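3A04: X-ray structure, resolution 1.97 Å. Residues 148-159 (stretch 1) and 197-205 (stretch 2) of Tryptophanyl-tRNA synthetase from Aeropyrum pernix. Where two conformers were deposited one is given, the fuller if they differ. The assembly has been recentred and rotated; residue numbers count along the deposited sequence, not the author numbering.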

# COMPACT_ATOMS: atom_id res chain seq x y z
N PHE A 148 -14.20 -9.00 12.61
CA PHE A 148 -12.91 -9.59 12.19
C PHE A 148 -12.70 -9.17 10.73
O PHE A 148 -13.67 -9.17 9.97
N TYR A 149 -11.41 -8.98 10.32
CA TYR A 149 -11.14 -8.69 8.93
C TYR A 149 -9.76 -9.05 8.57
O TYR A 149 -8.87 -9.14 9.49
N PHE A 150 -9.53 -9.16 7.25
CA PHE A 150 -8.20 -9.44 6.71
C PHE A 150 -7.65 -8.12 6.14
O PHE A 150 -8.42 -7.39 5.49
N GLN A 151 -6.38 -7.85 6.43
CA GLN A 151 -5.66 -6.69 5.87
C GLN A 151 -5.79 -6.68 4.34
O GLN A 151 -5.85 -5.60 3.77
N THR A 152 -5.91 -7.83 3.70
CA THR A 152 -5.88 -7.87 2.26
C THR A 152 -7.32 -7.82 1.74
O THR A 152 -7.54 -7.97 0.53
N ASN A 153 -8.28 -7.65 2.61
CA ASN A 153 -9.66 -7.62 2.10
C ASN A 153 -10.52 -6.60 2.79
O ASN A 153 -11.67 -6.86 3.18
N ARG A 154 -9.95 -5.44 3.10
CA ARG A 154 -10.66 -4.52 4.03
C ARG A 154 -11.31 -3.29 3.30
O ARG A 154 -12.25 -2.68 3.79
N GLY A 155 -10.82 -2.99 2.11
CA GLY A 155 -11.56 -2.06 1.26
C GLY A 155 -10.85 -0.73 1.04
O GLY A 155 -9.88 -0.37 1.71
N THR A 156 -11.43 0.06 0.13
CA THR A 156 -10.79 1.28 -0.36
C THR A 156 -10.39 2.31 0.66
O THR A 156 -9.26 2.77 0.63
N PRO A 157 -11.30 2.70 1.56
CA PRO A 157 -10.90 3.79 2.47
C PRO A 157 -9.71 3.41 3.40
O PRO A 157 -8.83 4.27 3.74
N TYR A 158 -9.64 2.13 3.78
CA TYR A 158 -8.57 1.62 4.67
C TYR A 158 -7.30 1.67 3.87
O TYR A 158 -6.28 2.09 4.30
N PHE A 159 -7.34 1.22 2.65
CA PHE A 159 -6.11 1.22 1.90
C PHE A 159 -5.69 2.65 1.50
O PHE A 159 -4.54 2.93 1.42
N LEU A 197 -6.07 3.10 12.92
CA LEU A 197 -6.74 4.38 12.67
C LEU A 197 -7.96 4.22 11.79
O LEU A 197 -8.78 5.08 11.84
N HIS A 198 -8.08 3.18 10.92
CA HIS A 198 -9.16 3.19 9.91
C HIS A 198 -10.53 3.10 10.57
O HIS A 198 -11.52 3.49 9.98
N VAL A 199 -10.62 2.56 11.79
CA VAL A 199 -11.94 2.43 12.43
C VAL A 199 -12.62 3.78 12.74
O VAL A 199 -13.86 3.86 12.94
N GLN A 200 -11.80 4.81 12.71
CA GLN A 200 -12.28 6.20 12.85
C GLN A 200 -12.99 6.76 11.61
O GLN A 200 -13.72 7.73 11.70
N LEU A 201 -12.80 6.14 10.45
CA LEU A 201 -13.54 6.58 9.25
C LEU A 201 -15.00 6.21 9.30
O LEU A 201 -15.34 5.12 9.78
N ASP A 202 -15.87 7.04 8.71
CA ASP A 202 -17.28 6.78 8.71
C ASP A 202 -17.58 5.46 8.06
O ASP A 202 -18.45 4.76 8.53
N GLU A 203 -16.84 5.08 7.00
CA GLU A 203 -17.08 3.79 6.38
C GLU A 203 -16.94 2.56 7.27
O GLU A 203 -17.46 1.48 6.93
N TYR A 204 -16.19 2.67 8.36
CA TYR A 204 -16.05 1.49 9.23
C TYR A 204 -16.79 1.68 10.55
O TYR A 204 -16.54 0.91 11.48
N GLY A 205 -17.63 2.74 10.65
CA GLY A 205 -18.43 2.97 11.85
C GLY A 205 -18.08 4.24 12.62
O GLY A 205 -18.78 4.61 13.55

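A loop that leads into a helix leaves backbone polar groups without regular partners, and side chains from a distant segment often supply them. The contact between residues 148-159 and 197-205 of this tryptophanyl-tRNA synthetase is a compact example, burying 412 Å² in total. Tyr 204 (chi1 m) points toward the other stretch and places its hydroxyl at the start of the helix. There the hydroxyl is the donor to the carbonyl of Arg 154, with OH of Tyr 204 2.7 Å from O of Arg 154, and it also accepts a weak bond from the backbone of Tyr 158, whose N lies 3.4 Å from the same OH. One hydroxyl thus serves as both donor and acceptor. Gly 155, the N-cap residue, suits this crowded site: an ideal CB would sit 3.2 Å from Tyr 204 OH, and its backbone angles by themselves call for glycine.

Arg 154 (chi1 t) also points in, with Tyr 204 CD1 over one face of its guanidinium and CZ of Arg 154 3.5 Å from that atom. The guanidinium edge meets His 198, where NH2 of Arg 154 donates to NE2 of His 198 at 3.0 Å. The imidazole's other nitrogen, ND1, is hydrogen-bonded to a residue flanking the stretches, so both ring nitrogens are satisfied. His 198 (chi1 p) is further held by two tyrosines: the edge of Tyr 158 (chi1 t) faces its ring, the planes at 82°, while its own edge approaches the face of Tyr 149 (chi1 p) in an offset arrangement.

Apolar contacts complete the packing. Pro 157 points toward stretch 2, its CB 3.8 Å from CD1 of Leu 201 (chi1 m) and 3.9 Å from CE2 of Tyr 204. CG of Pro 157 lies 3.7 Å from CG of Glu 203, whose carboxylate oxygens find their hydrogen bonds elsewhere in the structure.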

# COMPACT_ATOMS: atom_id res chain seq x y z
CB PHE A 148 -12.99 -11.11 12.17
CG PHE A 148 -13.27 -11.75 13.56
CD1 PHE A 148 -12.21 -12.02 14.42
CD2 PHE A 148 -14.57 -12.04 13.97
CE1 PHE A 148 -12.43 -12.61 15.71
CE2 PHE A 148 -14.80 -12.67 15.27
CZ PHE A 148 -13.72 -12.93 16.11
CB TYR A 149 -11.45 -7.20 8.61
CG TYR A 149 -10.42 -6.25 9.17
CD1 TYR A 149 -9.25 -5.93 8.45
CD2 TYR A 149 -10.63 -5.71 10.44
CE1 TYR A 149 -8.27 -4.99 9.00
CE2 TYR A 149 -9.68 -4.79 11.05
CZ TYR A 149 -8.52 -4.45 10.27
OH TYR A 149 -7.55 -3.63 10.80
CB PHE A 150 -8.25 -10.42 5.53
CG PHE A 150 -8.66 -11.80 5.92
CD1 PHE A 150 -7.71 -12.72 6.35
CD2 PHE A 150 -10.00 -12.19 5.87
CE1 PHE A 150 -8.12 -14.09 6.71
CE2 PHE A 150 -10.39 -13.56 6.26
CZ PHE A 150 -9.47 -14.44 6.66
CB GLN A 151 -4.15 -6.73 6.15
CG GLN A 151 -3.80 -6.53 7.65
CD GLN A 151 -2.31 -6.67 7.91
OE1 GLN A 151 -1.60 -7.40 7.23
NE2 GLN A 151 -1.85 -6.00 8.95
CB THR A 152 -5.18 -9.11 1.63
OG1 THR A 152 -5.88 -10.29 2.03
CG2 THR A 152 -3.66 -9.21 2.00
CB ASN A 153 -10.32 -9.05 2.14
CG ASN A 153 -11.49 -9.18 1.18
OD1 ASN A 153 -11.53 -8.46 0.18
ND2 ASN A 153 -12.46 -10.05 1.47
CB ARG A 154 -9.69 -4.03 5.11
CG ARG A 154 -10.29 -3.14 6.23
CD ARG A 154 -11.57 -3.82 6.83
NE ARG A 154 -11.86 -3.26 8.16
CZ ARG A 154 -12.99 -3.44 8.79
NH1 ARG A 154 -13.97 -4.17 8.22
NH2 ARG A 154 -13.13 -2.87 9.94
CB THR A 156 -11.64 1.90 -1.54
OG1 THR A 156 -11.63 0.95 -2.59
CG2 THR A 156 -10.92 3.18 -2.08
CB PRO A 157 -12.20 4.08 3.30
CG PRO A 157 -13.29 3.28 2.68
CD PRO A 157 -12.71 2.26 1.73
CB TYR A 158 -8.87 0.13 4.95
CG TYR A 158 -7.76 -0.72 5.50
CD1 TYR A 158 -7.50 -0.74 6.87
CD2 TYR A 158 -7.10 -1.64 4.71
CE1 TYR A 158 -6.53 -1.59 7.41
CE2 TYR A 158 -6.16 -2.47 5.21
CZ TYR A 158 -5.92 -2.51 6.55
OH TYR A 158 -4.97 -3.39 7.00
CB PHE A 159 -5.98 0.33 0.56
CG PHE A 159 -4.53 0.07 0.17
CD1 PHE A 159 -3.73 -0.82 0.85
CD2 PHE A 159 -3.95 0.72 -0.91
CE1 PHE A 159 -2.44 -1.01 0.48
CE2 PHE A 159 -2.64 0.47 -1.25
CZ PHE A 159 -1.92 -0.36 -0.54
CB LEU A 197 -5.73 5.31 11.97
CG LEU A 197 -4.59 5.72 12.92
CD1 LEU A 197 -3.51 6.42 12.15
CD2 LEU A 197 -5.03 6.58 14.15
CB HIS A 198 -9.05 2.00 8.90
CG HIS A 198 -9.53 0.68 9.44
ND1 HIS A 198 -8.84 -0.03 10.41
CD2 HIS A 198 -10.64 -0.06 9.15
CE1 HIS A 198 -9.49 -1.16 10.68
NE2 HIS A 198 -10.60 -1.19 9.95
CB VAL A 199 -11.87 1.57 13.77
CG1 VAL A 199 -11.27 0.23 13.45
CG2 VAL A 199 -11.15 2.34 14.94
CB GLN A 200 -11.06 7.08 13.13
CG GLN A 200 -10.36 6.70 14.42
CD GLN A 200 -9.35 7.82 14.80
OE1 GLN A 200 -9.68 9.02 14.81
NE2 GLN A 200 -8.23 7.43 15.23
CB LEU A 201 -12.93 5.96 7.99
CG LEU A 201 -11.37 6.16 7.81
CD1 LEU A 201 -10.85 5.27 6.64
CD2 LEU A 201 -11.05 7.69 7.60
CB ASP A 202 -17.99 7.93 7.97
CG ASP A 202 -17.80 9.24 8.76
OD1 ASP A 202 -17.73 9.18 10.03
OD2 ASP A 202 -17.62 10.28 8.12
CB GLU A 203 -16.13 3.57 5.22
CG GLU A 203 -16.44 4.55 4.05
CD GLU A 203 -15.58 5.81 4.08
OE1 GLU A 203 -15.03 6.20 5.13
OE2 GLU A 203 -15.45 6.50 3.01
CB TYR A 204 -14.54 1.21 9.50
CG TYR A 204 -13.88 0.86 8.17
CD1 TYR A 204 -14.16 -0.36 7.55
CD2 TYR A 204 -13.05 1.78 7.51
CE1 TYR A 204 -13.56 -0.70 6.25
CE2 TYR A 204 -12.43 1.48 6.24
CZ TYR A 204 -12.72 0.25 5.62
OH TYR A 204 -12.15 -0.06 4.39